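Local coordinates for carboxypeptidase A (Helicoverpa armigera, PDB 1JQG) that is the zymogen of a zinc-dependent mid-gut carboxypeptidase that removes C-terminal residues from peptides and proteins, at the zinc ion site. Residues are numbered along the deposited sequence; one frame, centred on the assembly and turned at random.

The zinc ion site. Residues 181, 184, 252, 304, 306-307, 382. With ZN (zinc ion), chain B.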
ATOM      1  N   HIS A 181       4.949   0.553   0.291  1.00 17.02           N
ATOM      2  CA  HIS A 181       5.589  -0.712   0.020  1.00 18.65           C
ATOM      3  C   HIS A 181       5.730  -0.812  -1.501  1.00 23.16           C
ATOM      4  O   HIS A 181       4.812  -1.145  -2.284  1.00 25.21           O
ATOM      5  CB  HIS A 181       4.760  -1.855   0.570  1.00 18.25           C
ATOM      6  CG  HIS A 181       4.856  -2.020   2.043  1.00 16.13           C
ATOM      7  ND1 HIS A 181       3.901  -2.475   2.859  1.00 18.26           N
ATOM      8  CD2 HIS A 181       5.835  -1.802   2.955  1.00 19.04           C
ATOM      9  CE1 HIS A 181       4.095  -2.591   4.126  1.00 13.30           C
ATOM     10  NE2 HIS A 181       5.346  -2.154   4.197  1.00 20.70           N
ATOM     11  N   GLU A 184       3.993  -3.142  -4.243  1.00 16.95           N
ATOM     12  CA  GLU A 184       2.554  -3.111  -4.477  1.00 17.74           C
ATOM     13  C   GLU A 184       2.157  -2.157  -5.603  1.00 18.53           C
ATOM     14  O   GLU A 184       1.606  -1.083  -5.344  1.00 18.25           O
ATOM     15  CB  GLU A 184       1.835  -2.744  -3.182  1.00 15.67           C
ATOM     16  CG  GLU A 184       2.213  -3.638  -2.049  1.00 18.41           C
ATOM     17  CD  GLU A 184       1.734  -3.108  -0.721  1.00 18.66           C
ATOM     18  OE1 GLU A 184       2.048  -3.961   0.152  1.00 15.08           O
ATOM     19  OE2 GLU A 184       1.185  -2.021  -0.693  1.00 17.79           O
ATOM     20  N   ASP A 252      11.310  -1.245   6.735  1.00 22.77           N
ATOM     21  CA  ASP A 252       9.889  -1.305   6.399  1.00 21.26           C
ATOM     22  C   ASP A 252       9.239   0.006   6.871  1.00 21.08           C
ATOM     23  O   ASP A 252       9.048   0.236   8.067  1.00 15.39           O
ATOM     24  CB  ASP A 252       9.238  -2.486   7.109  1.00 23.22           C
ATOM     25  CG  ASP A 252       7.797  -2.725   6.705  1.00 21.78           C
ATOM     26  OD1 ASP A 252       7.292  -3.806   7.068  1.00 26.05           O
ATOM     27  OD2 ASP A 252       7.198  -1.840   6.034  1.00 17.02           O
ATOM     28  N   ASP A 304      -4.137   5.119   3.466  1.00 19.62           N
ATOM     29  CA  ASP A 304      -2.865   4.498   3.085  1.00 18.90           C
ATOM     30  C   ASP A 304      -3.202   3.296   2.211  1.00 17.15           C
ATOM     31  O   ASP A 304      -3.634   2.250   2.727  1.00 19.19           O
ATOM     32  CB  ASP A 304      -2.099   4.076   4.345  1.00 17.23           C
ATOM     33  CG  ASP A 304      -0.702   3.581   4.050  1.00 16.42           C
ATOM     34  OD1 ASP A 304      -0.185   3.761   2.932  1.00 17.24           O
ATOM     35  OD2 ASP A 304      -0.088   2.987   4.970  1.00 21.07           O
ATOM     36  N   HIS A 306      -2.652   0.154   0.132  1.00 18.54           N
ATOM     37  CA  HIS A 306      -1.796  -0.985  -0.071  1.00 21.03           C
ATOM     38  C   HIS A 306      -2.495  -2.037  -0.954  1.00 24.79           C
ATOM     39  O   HIS A 306      -3.603  -1.939  -1.413  1.00 24.27           O
ATOM     40  CB  HIS A 306      -1.453  -1.685   1.268  1.00 11.96           C
ATOM     41  CG  HIS A 306      -0.617  -0.836   2.166  1.00 19.42           C
ATOM     42  ND1 HIS A 306       0.718  -0.982   2.322  1.00 18.03           N
ATOM     43  CD2 HIS A 306      -0.860   0.228   2.979  1.00 15.67           C
ATOM     44  CE1 HIS A 306       1.310  -0.207   3.154  1.00 15.06           C
ATOM     45  NE2 HIS A 306       0.335   0.585   3.558  1.00 20.71           N
ATOM     46  N   SER A 307      -1.701  -3.059  -1.231  1.00 29.06           N
ATOM     47  CA  SER A 307      -2.019  -4.229  -1.925  1.00 27.22           C
ATOM     48  C   SER A 307      -1.254  -5.477  -1.366  1.00 29.86           C
ATOM     49  O   SER A 307      -0.243  -5.284  -0.688  1.00 28.15           O
ATOM     50  CB  SER A 307      -1.786  -4.316  -3.438  1.00 30.49           C
ATOM     51  OG  SER A 307      -0.424  -4.567  -3.760  1.00 28.44           O
ATOM     52  N   GLU A 382      -6.400  -2.320   1.282  1.00 22.20           N
ATOM     53  CA  GLU A 382      -5.735  -3.494   0.740  1.00 21.97           C
ATOM     54  C   GLU A 382      -6.474  -3.824  -0.547  1.00 19.44           C
ATOM     55  O   GLU A 382      -7.493  -4.473  -0.426  1.00 25.32           O
ATOM     56  CB  GLU A 382      -5.766  -4.670   1.716  1.00 26.26           C
ATOM     57  CG  GLU A 382      -5.003  -4.429   3.019  1.00 32.46           C
ATOM     58  CD  GLU A 382      -3.491  -4.449   2.809  1.00 39.25           C
ATOM     59  OE1 GLU A 382      -3.074  -5.106   1.835  1.00 37.91           O
ATOM     60  OE2 GLU A 382      -2.719  -3.832   3.585  1.00 42.05           O
TER
HETATM   61 ZN    ZN B 413       1.839  -3.057   2.204  1.00 25.88          ZN
HETATM   62  O   HOH W   1       0.866  -4.680   3.752  1.00 17.20           O
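The zinc ion is gripped by at least four bonds in a near-tetrahedral cage: two imidazole nitrogens, one carboxylate oxygen and water 1. ND1 of His181 lies 2.2 Å from ZN. ND1 of His306 is slightly farther from ZN, at 2.4 Å, and the angle between these two bonds closes to 101°. OE1 of Glu184 binds ZN at 2.3 Å. Its sister oxygen OE2 stays 3.1 Å from ZN, so the carboxylate acts mainly through one oxygen. The Glu184 chain runs extended beyond CG and delivers that oxygen. OE2 accepts a hydrogen bond from the backbone N of Ser307, which approaches from above the carboxylate plane and helps fix its rotation. Both histidines set CG beside the backbone N, but their rings turn differently, chi2 149° in His181 and -101° in His306, so that each presents ND1 to the zinc. NE2 of His181 donates to OD2 of Asp252 at 2.6 Å, almost exactly in the ring plane. NE2 of His306 donates to OD2 of Asp304 at 2.8 Å, well above that carboxylate's plane. These second-shell acids help to hold the rings in orientation and may make the imidazoles stronger donors to zinc. OE2 of Glu382, the family's general base, stands 4.8 Å from ZN and 3.7 Å from the oxygen of water 1. This HXXE...H site holds the catalytic metal, which in M14 carboxypeptidases polarises the scissile carbonyl and activates water for peptide hydrolysis.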